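Local atomic coordinates of endoglucanase E (Clostridium thermocellum, PDB entry 2WAO), a protein that probably hydrolyses beta-1,4-glucan chains in cellulose and carries a C-terminal family 2 carbohydrate esterase domain that acts as an acetyl esterase and binds cello-oligosaccharide. Residues T46-G51 and E101-G106; K124-G129 and N171-S176; S131-Y136 and M156-I161. All coordinates share one frame; numbering follows the deposited sequence.

Contact 1. Residues T46-G51 and E101-G106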
ATOM      1  N   THR A  46      21.417   7.536  -3.488  1.00  8.24           N
ATOM      2  CA  THR A  46      21.003   8.895  -3.784  1.00  9.91           C
ATOM      3  C   THR A  46      19.534   8.885  -4.176  1.00  9.54           C
ATOM      4  O   THR A  46      19.109   8.121  -5.061  1.00  9.98           O
ATOM      5  CB  THR A  46      21.860   9.495  -4.924  1.00 11.26           C
ATOM      6  OG1 THR A  46      23.247   9.417  -4.533  1.00 14.48           O
ATOM      7  CG2 THR A  46      21.486  10.952  -5.170  1.00 10.40           C
ATOM      8  N   ILE A  47      18.768   9.726  -3.480  1.00  8.83           N
ATOM      9  CA  ILE A  47      17.320   9.804  -3.650  1.00  9.68           C
ATOM     10  C   ILE A  47      16.909  11.237  -3.964  1.00  9.64           C
ATOM     11  O   ILE A  47      17.298  12.174  -3.229  1.00 11.41           O
ATOM     12  CB  ILE A  47      16.597   9.384  -2.346  1.00  9.12           C
ATOM     13  CG1 ILE A  47      16.778   7.865  -2.134  1.00  9.39           C
ATOM     14  CG2 ILE A  47      15.075   9.794  -2.422  1.00  9.88           C
ATOM     15  CD1 ILE A  47      16.553   7.393  -0.686  1.00 13.97           C
ATOM     16  N   LYS A  48      16.106  11.398  -5.011  1.00  9.86           N
ATOM     17  CA  LYS A  48      15.397  12.660  -5.228  1.00 10.71           C
ATOM     18  C   LYS A  48      13.934  12.506  -4.832  1.00 10.17           C
ATOM     19  O   LYS A  48      13.294  11.526  -5.224  1.00 12.10           O
ATOM     20  CB  LYS A  48      15.533  13.100  -6.687  1.00 10.11           C
ATOM     21  CG  LYS A  48      14.788  14.407  -7.014  1.00 12.34           C
ATOM     22  CD  LYS A  48      15.098  14.845  -8.434  1.00 18.76           C
ATOM     23  CE  LYS A  48      14.017  15.770  -8.935  1.00 18.66           C
ATOM     24  NZ  LYS A  48      14.242  15.962 -10.375  1.00 26.46           N
ATOM     25  N   SER A  49      13.399  13.473  -4.090  1.00 10.55           N
ATOM     26  CA  SER A  49      12.033  13.418  -3.568  1.00  9.82           C
ATOM     27  C   SER A  49      11.325  14.735  -3.806  1.00 11.11           C
ATOM     28  O   SER A  49      11.871  15.801  -3.498  1.00 10.74           O
ATOM     29  CB  SER A  49      12.045  13.126  -2.052  1.00  9.41           C
ATOM     30  OG  SER A  49      10.671  12.993  -1.591  1.00 11.72           O
ATOM     31  N   GLY A  50      10.105  14.654  -4.321  1.00 11.30           N
ATOM     32  CA  GLY A  50       9.304  15.848  -4.602  1.00 13.15           C
ATOM     33  C   GLY A  50       8.715  16.510  -3.360  1.00 13.46           C
ATOM     34  O   GLY A  50       8.462  17.720  -3.357  1.00 14.60           O
ATOM     35  N   GLY A  51       8.512  15.740  -2.299  1.00 12.26           N
ATOM     36  CA  GLY A  51       7.921  16.269  -1.060  1.00 10.20           C
ATOM     37  C   GLY A  51       8.604  15.660   0.144  1.00  9.98           C
ATOM     38  O   GLY A  51       9.762  15.241   0.053  1.00  9.98           O
ATOM     39  N   GLU A 101       6.648  12.215  -5.790  1.00 12.20           N
ATOM     40  CA  GLU A 101       7.384  11.158  -6.504  1.00 12.07           C
ATOM     41  C   GLU A 101       8.803  11.090  -6.011  1.00 11.14           C
ATOM     42  O   GLU A 101       9.368  12.094  -5.557  1.00 11.72           O
ATOM     43  CB  GLU A 101       7.403  11.427  -8.022  1.00 12.82           C
ATOM     44  CG  GLU A 101       6.004  11.500  -8.578  1.00 17.72           C
ATOM     45  CD  GLU A 101       5.940  12.124  -9.971  1.00 24.21           C
ATOM     46  OE1 GLU A 101       7.034  12.323 -10.580  1.00 25.09           O
ATOM     47  OE2 GLU A 101       4.800  12.422 -10.433  1.00 21.17           O
ATOM     48  N   VAL A 102       9.385   9.906  -6.114  1.00  9.93           N
ATOM     49  CA  VAL A 102      10.737   9.667  -5.651  1.00 10.01           C
ATOM     50  C   VAL A 102      11.496   9.019  -6.811  1.00  9.68           C
ATOM     51  O   VAL A 102      10.959   8.138  -7.493  1.00  9.77           O
ATOM     52  CB  VAL A 102      10.671   8.685  -4.473  1.00 10.03           C
ATOM     53  CG1 VAL A 102      12.066   8.004  -4.142  1.00 10.66           C
ATOM     54  CG2 VAL A 102      10.086   9.416  -3.266  1.00 11.33           C
ATOM     55  N   GLN A 103      12.731   9.442  -6.993  1.00  9.15           N
ATOM     56  CA  GLN A 103      13.585   8.862  -8.034  1.00  9.53           C
ATOM     57  C   GLN A 103      14.821   8.303  -7.339  1.00  9.81           C
ATOM     58  O   GLN A 103      15.434   8.983  -6.490  1.00  9.38           O
ATOM     59  CB  GLN A 103      13.931   9.948  -9.055  1.00  8.04           C
ATOM     60  CG  GLN A 103      14.776   9.449 -10.242  1.00  9.08           C
ATOM     61  CD  GLN A 103      14.956  10.485 -11.338  1.00 12.50           C
ATOM     62  OE1 GLN A 103      14.996  11.709 -11.072  1.00 12.73           O
ATOM     63  NE2 GLN A 103      15.032  10.012 -12.594  1.00 12.85           N
ATOM     64  N   PHE A 104      15.169   7.059  -7.685  1.00  9.01           N
ATOM     65  CA  PHE A 104      16.353   6.420  -7.156  1.00 10.10           C
ATOM     66  C   PHE A 104      17.456   6.664  -8.141  1.00 11.11           C
ATOM     67  O   PHE A 104      17.359   6.276  -9.317  1.00 11.62           O
ATOM     68  CB  PHE A 104      16.126   4.917  -6.850  1.00  9.96           C
ATOM     69  CG  PHE A 104      15.106   4.716  -5.783  1.00 11.67           C
ATOM     70  CD1 PHE A 104      15.435   4.922  -4.457  1.00 13.13           C
ATOM     71  CD2 PHE A 104      13.791   4.419  -6.122  1.00 10.09           C
ATOM     72  CE1 PHE A 104      14.468   4.794  -3.456  1.00 15.49           C
ATOM     73  CE2 PHE A 104      12.804   4.294  -5.139  1.00 14.35           C
ATOM     74  CZ  PHE A 104      13.151   4.477  -3.799  1.00 13.55           C
ATOM     75  N   LEU A 105      18.477   7.371  -7.676  1.00 11.13           N
ATOM     76  CA  LEU A 105      19.535   7.807  -8.572  1.00 12.79           C
ATOM     77  C   LEU A 105      20.809   6.974  -8.504  1.00 13.80           C
ATOM     78  O   LEU A 105      21.745   7.258  -9.238  1.00 15.85           O
ATOM     79  CB  LEU A 105      19.825   9.291  -8.377  1.00 12.71           C
ATOM     80  CG  LEU A 105      18.652  10.183  -8.751  1.00 11.65           C
ATOM     81  CD1 LEU A 105      18.936  11.542  -8.118  1.00 12.72           C
ATOM     82  CD2 LEU A 105      18.488  10.300 -10.272  1.00 11.62           C
ATOM     83  N   GLY A 106      20.835   5.928  -7.677  1.00 12.84           N
ATOM     84  CA  GLY A 106      21.986   5.039  -7.670  1.00 12.76           C
ATOM     85  C   GLY A 106      22.420   4.637  -6.293  1.00 12.58           C
ATOM     86  O   GLY A 106      22.233   5.377  -5.336  1.00 13.27           O
TER
HETATM   87  O   HOH W   1      24.573   6.979  -3.578  1.00 31.16           O
HETATM   88  O   HOH W   2      12.980  13.584 -11.772  1.00 27.47           O
HETATM   89  O   HOH W   3      11.422  13.223  -7.497  1.00 29.51           O

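Contact 2. Residues K124-G129 and N171-S176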
ATOM      1  N   LYS A 124       1.694 -12.715  -5.564  1.00  4.94           N
ATOM      2  CA  LYS A 124       1.585 -11.274  -5.823  1.00  4.89           C
ATOM      3  C   LYS A 124       0.187 -10.799  -5.414  1.00  4.14           C
ATOM      4  O   LYS A 124      -0.839 -11.427  -5.760  1.00  3.14           O
ATOM      5  CB  LYS A 124       1.777 -10.956  -7.297  1.00  5.49           C
ATOM      6  CG  LYS A 124       3.174 -11.239  -7.840  1.00  9.04           C
ATOM      7  CD  LYS A 124       3.126 -11.084  -9.357  1.00 12.68           C
ATOM      8  CE  LYS A 124       4.516 -11.073  -9.967  1.00 17.94           C
ATOM      9  NZ  LYS A 124       5.024 -12.463  -9.931  1.00 23.00           N
ATOM     10  N   ILE A 125       0.151  -9.655  -4.744  1.00  3.24           N
ATOM     11  CA  ILE A 125      -1.127  -9.063  -4.262  1.00  2.60           C
ATOM     12  C   ILE A 125      -1.137  -7.596  -4.716  1.00  3.73           C
ATOM     13  O   ILE A 125      -0.073  -6.952  -4.746  1.00  4.73           O
ATOM     14  CB  ILE A 125      -1.217  -9.122  -2.731  1.00  3.91           C
ATOM     15  CG1 ILE A 125      -0.891 -10.522  -2.219  1.00  3.48           C
ATOM     16  CG2 ILE A 125      -2.605  -8.655  -2.248  1.00  3.67           C
ATOM     17  CD1 ILE A 125      -0.858 -10.630  -0.686  1.00  3.71           C
ATOM     18  N   GLU A 126      -2.295  -7.081  -5.125  1.00  3.19           N
ATOM     19  CA  GLU A 126      -2.461  -5.629  -5.286  1.00  2.00           C
ATOM     20  C   GLU A 126      -3.514  -5.215  -4.260  1.00  2.28           C
ATOM     21  O   GLU A 126      -4.598  -5.818  -4.177  1.00  2.16           O
ATOM     22  CB  GLU A 126      -2.938  -5.268  -6.680  1.00  3.11           C
ATOM     23  CG  GLU A 126      -3.130  -3.757  -6.906  1.00  4.08           C
ATOM     24  CD  GLU A 126      -3.392  -3.449  -8.361  1.00  7.15           C
ATOM     25  OE1 GLU A 126      -4.401  -3.926  -8.882  1.00  9.42           O
ATOM     26  OE2 GLU A 126      -2.601  -2.706  -8.986  1.00 11.38           O
ATOM     27  N   PHE A 127      -3.208  -4.136  -3.537  1.00  2.22           N
ATOM     28  CA  PHE A 127      -4.142  -3.552  -2.589  1.00  2.66           C
ATOM     29  C   PHE A 127      -4.628  -2.260  -3.205  1.00  3.81           C
ATOM     30  O   PHE A 127      -3.821  -1.486  -3.798  1.00  5.45           O
ATOM     31  CB  PHE A 127      -3.399  -3.224  -1.291  1.00  3.33           C
ATOM     32  CG  PHE A 127      -3.048  -4.437  -0.491  1.00  3.13           C
ATOM     33  CD1 PHE A 127      -3.912  -4.856   0.528  1.00  2.75           C
ATOM     34  CD2 PHE A 127      -1.875  -5.159  -0.759  1.00  4.12           C
ATOM     35  CE1 PHE A 127      -3.634  -6.017   1.262  1.00  4.63           C
ATOM     36  CE2 PHE A 127      -1.580  -6.330   0.009  1.00  3.60           C
ATOM     37  CZ  PHE A 127      -2.481  -6.727   0.991  1.00  2.08           C
ATOM     38  N   ILE A 128      -5.924  -2.001  -3.073  1.00  3.46           N
ATOM     39  CA  ILE A 128      -6.500  -0.724  -3.571  1.00  3.62           C
ATOM     40  C   ILE A 128      -7.217  -0.081  -2.404  1.00  2.94           C
ATOM     41  O   ILE A 128      -8.157  -0.648  -1.889  1.00  3.72           O
ATOM     42  CB  ILE A 128      -7.514  -1.006  -4.733  1.00  4.08           C
ATOM     43  CG1 ILE A 128      -6.832  -1.770  -5.868  1.00  4.93           C
ATOM     44  CG2 ILE A 128      -8.144   0.334  -5.288  1.00  3.68           C
ATOM     45  CD1 ILE A 128      -7.819  -2.269  -6.985  1.00  5.44           C
ATOM     46  N   GLY A 129      -6.817   1.120  -1.982  1.00  3.66           N
ATOM     47  CA  GLY A 129      -7.448   1.629  -0.792  1.00  3.48           C
ATOM     48  C   GLY A 129      -7.208   3.091  -0.499  1.00  4.87           C
ATOM     49  O   GLY A 129      -6.904   3.850  -1.396  1.00  2.30           O
ATOM     50  N   ASN A 171       1.680  -4.530  -4.292  1.00  6.53           N
ATOM     51  CA  ASN A 171       1.589  -3.158  -4.772  1.00  6.52           C
ATOM     52  C   ASN A 171       0.429  -2.463  -4.000  1.00  6.35           C
ATOM     53  O   ASN A 171      -0.685  -2.995  -3.926  1.00  6.31           O
ATOM     54  CB  ASN A 171       1.435  -3.077  -6.288  1.00  6.06           C
ATOM     55  CG  ASN A 171       2.703  -3.525  -7.050  1.00  7.89           C
ATOM     56  OD1 ASN A 171       3.770  -3.827  -6.450  1.00  6.31           O
ATOM     57  ND2 ASN A 171       2.592  -3.570  -8.368  1.00  5.59           N
ATOM     58  N   MET A 172       0.715  -1.298  -3.408  1.00  5.86           N
ATOM     59  CA  MET A 172      -0.259  -0.605  -2.558  0.50  6.69           C
ATOM     60  C   MET A 172      -0.797   0.653  -3.239  1.00  6.13           C
ATOM     61  O   MET A 172      -0.216   1.749  -3.133  1.00  6.69           O
ATOM     62  CB  MET A 172       0.315  -0.295  -1.157  0.50  6.87           C
ATOM     63  CG  MET A 172       0.756  -1.529  -0.361  0.50  7.72           C
ATOM     64  SD  MET A 172       1.767  -1.167   1.109  0.50 11.63           S
ATOM     65  CE  MET A 172       0.595  -0.412   2.266  0.50  2.00           C
ATOM     66  N   ILE A 173      -1.925   0.482  -3.916  1.00  4.77           N
ATOM     67  CA  ILE A 173      -2.495   1.548  -4.726  1.00  5.20           C
ATOM     68  C   ILE A 173      -3.509   2.283  -3.860  1.00  5.16           C
ATOM     69  O   ILE A 173      -4.710   1.979  -3.871  1.00  3.75           O
ATOM     70  CB  ILE A 173      -3.058   1.016  -6.078  1.00  5.65           C
ATOM     71  CG1 ILE A 173      -1.990   0.150  -6.793  1.00  7.30           C
ATOM     72  CG2 ILE A 173      -3.490   2.203  -6.922  1.00  5.09           C
ATOM     73  CD1 ILE A 173      -0.586   0.842  -6.918  1.00  7.28           C
ATOM     74  N   ALA A 174      -2.997   3.246  -3.082  1.00  4.44           N
ATOM     75  CA  ALA A 174      -3.814   3.821  -1.996  1.00  3.73           C
ATOM     76  C   ALA A 174      -3.524   5.307  -1.889  1.00  3.36           C
ATOM     77  O   ALA A 174      -2.406   5.754  -2.112  1.00  3.77           O
ATOM     78  CB  ALA A 174      -3.524   3.110  -0.712  1.00  4.04           C
ATOM     79  N   TRP A 175      -4.540   6.053  -1.511  1.00  2.89           N
ATOM     80  CA  TRP A 175      -4.444   7.530  -1.471  1.00  2.95           C
ATOM     81  C   TRP A 175      -5.300   7.986  -0.311  1.00  2.95           C
ATOM     82  O   TRP A 175      -6.504   7.676  -0.269  1.00  3.00           O
ATOM     83  CB  TRP A 175      -4.999   8.089  -2.789  1.00  3.15           C
ATOM     84  CG  TRP A 175      -4.697   9.555  -2.981  1.00  5.11           C
ATOM     85  CD1 TRP A 175      -5.348  10.605  -2.394  1.00  9.28           C
ATOM     86  CD2 TRP A 175      -3.707  10.113  -3.854  1.00  5.23           C
ATOM     87  NE1 TRP A 175      -4.802  11.807  -2.847  1.00  5.32           N
ATOM     88  CE2 TRP A 175      -3.804  11.524  -3.749  1.00  8.01           C
ATOM     89  CE3 TRP A 175      -2.721   9.547  -4.715  1.00  9.12           C
ATOM     90  CZ2 TRP A 175      -2.938  12.402  -4.460  1.00  8.57           C
ATOM     91  CZ3 TRP A 175      -1.871  10.416  -5.429  1.00  8.80           C
ATOM     92  CH2 TRP A 175      -2.001  11.833  -5.309  1.00  8.54           C
ATOM     93  N   SER A 176      -4.690   8.686   0.647  1.00  3.65           N
ATOM     94  CA  SER A 176      -5.408   9.112   1.865  1.00  5.34           C
ATOM     95  C   SER A 176      -6.612   9.998   1.526  1.00  5.13           C
ATOM     96  O   SER A 176      -6.510  10.888   0.676  1.00  5.53           O
ATOM     97  CB  SER A 176      -4.472   9.817   2.834  1.00  5.58           C
ATOM     98  OG  SER A 176      -3.786   8.862   3.614  1.00  6.65           O
TER

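Contact 3. Residues S131-Y136 and M156-I161. With BGC (beta-D-glucopyranose), chain B; BGC (beta-D-glucopyranose), chain C; FMT (formic acid), chain D.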
ATOM      1  N   SER A 131      -6.745   5.881   3.295  1.00  4.66           N
ATOM      2  CA  SER A 131      -5.795   6.212   4.358  0.75  5.21           C
ATOM      3  C   SER A 131      -5.398   5.000   5.167  1.00  4.51           C
ATOM      4  O   SER A 131      -4.291   4.928   5.647  1.00  4.25           O
ATOM      5  CB  SER A 131      -6.389   7.240   5.322  0.75  5.92           C
ATOM      6  OG  SER A 131      -6.814   8.397   4.616  0.75  7.66           O
ATOM      7  N   ILE A 132      -6.346   4.052   5.326  1.00  4.13           N
ATOM      8  CA  ILE A 132      -6.133   2.868   6.132  1.00  3.78           C
ATOM      9  C   ILE A 132      -5.017   2.046   5.460  1.00  4.40           C
ATOM     10  O   ILE A 132      -4.093   1.593   6.130  1.00  4.03           O
ATOM     11  CB  ILE A 132      -7.438   2.040   6.272  1.00  2.83           C
ATOM     12  CG1 ILE A 132      -8.515   2.880   7.007  1.00  5.05           C
ATOM     13  CG2 ILE A 132      -7.136   0.751   7.148  1.00  5.48           C
ATOM     14  CD1 ILE A 132      -9.937   2.363   6.799  1.00  6.78           C
ATOM     15  N   THR A 133      -5.062   1.905   4.137  1.00  4.02           N
ATOM     16  CA  THR A 133      -3.998   1.109   3.473  1.00  4.51           C
ATOM     17  C   THR A 133      -2.683   1.819   3.284  1.00  5.57           C
ATOM     18  O   THR A 133      -1.618   1.200   3.312  1.00  6.56           O
ATOM     19  CB  THR A 133      -4.503   0.101   2.345  1.00  8.47           C
ATOM     20  OG1 THR A 133      -3.675   0.006   1.161  1.00 10.55           O
ATOM     21  CG2 THR A 133      -5.897   0.049   2.173  1.00  2.16           C
ATOM     22  N   CYS A 134      -2.746   3.137   3.248  1.00  2.73           N
ATOM     23  CA  CYS A 134      -1.548   4.015   3.381  1.00  4.38           C
ATOM     24  C   CYS A 134      -0.877   3.923   4.774  1.00  4.78           C
ATOM     25  O   CYS A 134       0.279   4.343   4.924  1.00  6.29           O
ATOM     26  CB  CYS A 134      -1.958   5.483   3.113  1.00  4.50           C
ATOM     27  SG  CYS A 134      -2.337   5.791   1.363  1.00  7.67           S
ATOM     28  N   ALA A 135      -1.611   3.416   5.774  1.00  3.57           N
ATOM     29  CA  ALA A 135      -1.175   3.400   7.183  1.00  4.52           C
ATOM     30  C   ALA A 135      -0.966   4.842   7.708  1.00  4.94           C
ATOM     31  O   ALA A 135      -0.074   5.059   8.542  1.00  4.03           O
ATOM     32  CB  ALA A 135       0.118   2.593   7.385  1.00  4.38           C
ATOM     33  N   TYR A 136      -1.752   5.796   7.191  1.00  4.09           N
ATOM     34  CA  TYR A 136      -1.870   7.161   7.762  1.00  4.10           C
ATOM     35  C   TYR A 136      -1.844   7.089   9.304  1.00  4.05           C
ATOM     36  O   TYR A 136      -2.669   6.394   9.948  1.00  3.51           O
ATOM     37  CB  TYR A 136      -3.208   7.733   7.284  1.00  4.24           C
ATOM     38  CG  TYR A 136      -3.632   9.140   7.693  1.00  4.52           C
ATOM     39  CD1 TYR A 136      -4.038  10.055   6.706  1.00  7.29           C
ATOM     40  CD2 TYR A 136      -3.753   9.512   9.033  1.00  2.27           C
ATOM     41  CE1 TYR A 136      -4.478  11.294   7.034  1.00  7.15           C
ATOM     42  CE2 TYR A 136      -4.189  10.833   9.392  1.00  3.18           C
ATOM     43  CZ  TYR A 136      -4.591  11.668   8.380  1.00  5.74           C
ATOM     44  OH  TYR A 136      -5.072  12.924   8.670  1.00  6.82           O
ATOM     45  N   MET A 156       4.354  -1.174   8.219  1.00  3.29           N
ATOM     46  CA  MET A 156       3.538  -1.810   9.279  1.00  5.03           C
ATOM     47  C   MET A 156       2.012  -1.621   9.008  1.00  4.43           C
ATOM     48  O   MET A 156       1.182  -1.595   9.933  1.00  5.33           O
ATOM     49  CB  MET A 156       3.964  -1.354  10.675  1.00  4.72           C
ATOM     50  CG  MET A 156       5.389  -1.833  11.077  1.00  6.57           C
ATOM     51  SD  MET A 156       5.538  -3.640  11.020  1.00 10.53           S
ATOM     52  CE  MET A 156       4.554  -4.094  12.436  1.00 14.19           C
ATOM     53  N   SER A 157       1.661  -1.444   7.720  1.00  3.52           N
ATOM     54  CA  SER A 157       0.249  -1.490   7.316  0.50  2.79           C
ATOM     55  C   SER A 157      -0.218  -2.942   7.339  1.00  3.42           C
ATOM     56  O   SER A 157       0.591  -3.886   7.196  1.00  3.21           O
ATOM     57  CB  SER A 157       0.058  -0.930   5.912  0.50  2.36           C
ATOM     58  OG  SER A 157       0.550  -1.837   4.945  0.50  2.00           O
ATOM     59  N   TYR A 158      -1.522  -3.131   7.526  1.00  3.31           N
ATOM     60  CA  TYR A 158      -2.073  -4.511   7.467  1.00  3.28           C
ATOM     61  C   TYR A 158      -1.693  -5.146   6.135  1.00  3.15           C
ATOM     62  O   TYR A 158      -1.512  -6.381   6.066  1.00  5.03           O
ATOM     63  CB  TYR A 158      -3.590  -4.528   7.634  1.00  2.65           C
ATOM     64  CG  TYR A 158      -4.329  -3.998   6.438  1.00  4.27           C
ATOM     65  CD1 TYR A 158      -4.869  -4.879   5.483  1.00  6.25           C
ATOM     66  CD2 TYR A 158      -4.461  -2.608   6.226  1.00  3.04           C
ATOM     67  CE1 TYR A 158      -5.511  -4.410   4.364  1.00  6.39           C
ATOM     68  CE2 TYR A 158      -5.118  -2.113   5.087  1.00  3.68           C
ATOM     69  CZ  TYR A 158      -5.641  -3.025   4.180  1.00  6.35           C
ATOM     70  OH  TYR A 158      -6.266  -2.614   3.041  1.00  8.15           O
ATOM     71  N   ALA A 159      -1.634  -4.341   5.071  1.00  2.67           N
ATOM     72  CA  ALA A 159      -1.323  -4.838   3.746  1.00  4.69           C
ATOM     73  C   ALA A 159       0.116  -5.393   3.660  1.00  3.96           C
ATOM     74  O   ALA A 159       0.353  -6.516   3.156  1.00  4.18           O
ATOM     75  CB  ALA A 159      -1.534  -3.737   2.730  1.00  3.24           C
ATOM     76  N   ALA A 160       1.093  -4.630   4.182  1.00  3.74           N
ATOM     77  CA  ALA A 160       2.490  -5.080   4.113  1.00  2.97           C
ATOM     78  C   ALA A 160       2.720  -6.293   5.003  1.00  4.08           C
ATOM     79  O   ALA A 160       3.468  -7.231   4.657  1.00  3.13           O
ATOM     80  CB  ALA A 160       3.429  -3.969   4.537  1.00  2.59           C
ATOM     81  N   ILE A 161       2.052  -6.292   6.146  1.00  3.82           N
ATOM     82  CA  ILE A 161       2.263  -7.367   7.101  1.00  4.48           C
ATOM     83  C   ILE A 161       1.650  -8.683   6.499  1.00  3.93           C
ATOM     84  O   ILE A 161       2.271  -9.793   6.565  1.00  2.40           O
ATOM     85  CB  ILE A 161       1.555  -7.026   8.432  1.00  5.28           C
ATOM     86  CG1 ILE A 161       2.220  -5.821   9.144  1.00  4.06           C
ATOM     87  CG2 ILE A 161       1.544  -8.299   9.353  1.00  4.20           C
ATOM     88  CD1 ILE A 161       1.302  -5.238  10.258  1.00  5.86           C
TER
HETATM   89  C2  BGC B   4      -8.685  13.950   8.893  1.00 13.82           C
HETATM   90  C3  BGC B   4      -8.437  14.549   7.516  1.00 13.03           C
HETATM   91  C4  BGC B   4      -8.021  13.444   6.539  1.00 11.36           C
HETATM   92  C5  BGC B   4      -9.100  12.337   6.549  1.00 12.26           C
HETATM   93  C6  BGC B   4      -8.866  11.189   5.546  1.00 14.52           C
HETATM   94  C1  BGC B   4      -9.692  12.809   8.787  1.00 12.63           C
HETATM   95  O2  BGC B   4      -9.112  14.982   9.787  1.00 14.16           O
HETATM   96  O3  BGC B   4      -7.404  15.538   7.602  1.00 15.14           O
HETATM   97  O4  BGC B   4      -8.075  14.098   5.371  1.00 13.99           O
HETATM   98  O5  BGC B   4      -9.221  11.833   7.877  1.00 11.79           O
HETATM   99  O6  BGC B   4      -7.633  10.562   5.849  1.00 16.86           O
HETATM  100  C2  BGC C   5      -7.278  14.444   3.107  1.00 19.12           C
HETATM  101  C3  BGC C   5      -6.012  14.376   2.244  1.00 21.72           C
HETATM  102  C4  BGC C   5      -4.800  14.930   2.995  1.00 21.69           C
HETATM  103  C5  BGC C   5      -4.643  14.155   4.289  1.00 20.73           C
HETATM  104  C6  BGC C   5      -3.372  14.549   5.062  1.00 19.68           C
HETATM  105  C1  BGC C   5      -6.982  13.868   4.488  1.00 17.70           C
HETATM  106  O2  BGC C   5      -8.365  13.759   2.499  1.00 14.83           O
HETATM  107  O3  BGC C   5      -6.226  15.003   0.995  1.00 23.01           O
HETATM  108  O4  BGC C   5      -3.633  14.722   2.227  1.00 27.21           O
HETATM  109  O5  BGC C   5      -5.816  14.462   5.025  1.00 18.85           O
HETATM  110  O6  BGC C   5      -3.596  15.714   5.811  1.00 22.92           O
HETATM  111  C   FMT D1340      -9.728   6.833   4.328  0.50 27.84           C
HETATM  112  O1  FMT D1340      -9.195   7.950   4.262  0.50 27.26           O
HETATM  113  O2  FMT D1340      -9.771   6.075   5.307  0.50 27.99           O

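Contact 1. Residues T46-G51 and E101-G106
I47 lies opposite F104 and K48 opposite Q103 where strands 46-49 and 102-106 run antiparallel, their axes approaching to 4.7 Å at 159°. K48 and Q103 form the hydrogen-bonded pair: K48 N donates to Q103 O over 2.9 Å, and Q103 N returns a bond to K48 O over 2.8 Å. I47-F104 and S49-V102, on either side, are non-hydrogen-bonded pairs. L105 N donates to T46 O, and beyond S49, where the chain turns a corner, G50 N still reaches E101 O over 2.9 Å.

The buried face carries I47, S49, V102 and F104. The CG2 branch of I47 stands anti to its backbone N, against V102 CG1 at 3.9 Å, while its CG1 branch runs alongside the F104 ring, I47 CG1 meeting F104 CD1 at 4.0 Å. V102 CG1 also lies over one face of that ring, 3.7 Å above its plane and displaced toward the rim. On the face of T46 and K48, L105 reaches across, its CD1 touching both T46 CG2 and K48 CB. The extended K48 chain crosses over Q103, and one water links its NZ to Q103 OE1; Q103 NE2 is held elsewhere, by D21 and G24.

Strand 102-108 is central in a five-stranded antiparallel sheet, next to strand 26-27, and strand 43-49 is bordered on its far side by strand 73-79, where T46 OG1 bonds to T75. The apolar face packs on F55 of strand 52-59 and L91 of strand 85-93, the second sheet of a beta-sandwich.

Contact 2. Residues K124-G129 and N171-S176
E126 and I173 meet on one face of a parallel strand pair whose axes are 13° apart. From E126 CB the chain leaves with CG anti to the backbone N (chi1 -180°) and runs on extended. CG passes N171 O at 3.9 Å and I173 CG1 at 4.1 Å; CD stays beside the same methylene, and OE2 comes to 3.7 Å from it. The carboxylate tip is buried but well supplied: OE1 takes hydrogen bonds with Y196 and Y251, and OE2 pairs with R16 in a salt bridge, which would be expected to stabilise its negative charge.

The backbones are laced in the parallel manner. F127 bonds through both its backbone N and its backbone O, N to N171 O over 2.8 Å and O with I173 N over 2.7 Å. G129 N then reaches I173 O, and G129 O receives W175 N. On the opposite face from E126, A174 CB sits 3.5 Å from G129 O.

Strand 123-129 lies between strand 168-174, at the sheet edge, and strand 216-220 in the parallel sheet of an SGNH-type hydrolase. T133 of helix 131-134 covers F127 and A174, and that helix follows strand 123-129 in the chain.

Contact 3. Residues S131-Y136 and M156-I161
The Y158 ring is approached by I132 at its edge: I132 O lies close to the ring plane, 4.0 Å from Y158 CE2, and the CG2 branch of I132 touches the same carbon at 4.1 Å. A159 CB sits over the centre of one ring face, 4.3 Å above it. T133 CB comes obliquely to the ring, 3.6 Å from Y158 CE2; the still closer approach of the T133 methyl to the hydroxyl is doubtful. Y158 CG, held between its backbone N and carbonyl carbon (chi1 72°), starts the ring on its way to I132 and T133.

The second ring, Y136, turns to the sugars. Ring oxygen O5 of the glucose of chain C lies in its plane at the edge, and O6 of the chain B glucose is 3.4 Å from Y136 CE1. In the conformer given for S131, the same O6 donates to S131 OG over 2.6 Å; the still shorter approach of S131 OG to a formic acid, probably from the crystallisation liquor, is doubtful. H310 stacks on Y136, and D308 binds its hydroxyl.

A135 leaves the 131-134 turn at positive phi in a Schellman motif, and its CB packs on S157 CB at 3.8 Å. In the conformer given, S157 caps the next helix: its OG accepts from A160 N over 2.9 Å.

The G-D-S sequence ending at S131 is the motif that bears the nucleophile in SGNH hydrolases, consistent with this being the esterase serine. T133 and A159 rest on F127 of strand 123-129, while I132 and Y158 both pack on M319 of helix 313-331.

Overall arrangement
Contacts 2 and 3 form one continuous unit, their centres about 9 Å apart. Contact 3 is nested in the loop that contact 2 closes: strand 123-129 leads into helix 131-134, and helix 158-165 returns to strand 168-174, a beta-alpha-beta crossover. Where the two contacts meet, S176 OG lies 3.3 Å from Y136 CD1, so the C-terminal ends of the paired strands bring S131, Y136 and S176 together in the glycan pocket. Contact 1 belongs to the N-terminal beta-sandwich, its centre about 21 Å from that of contact 2 and 22 Å from that of contact 3. It touches neither, and its nearest atoms to contact 2 are about 9 Å away.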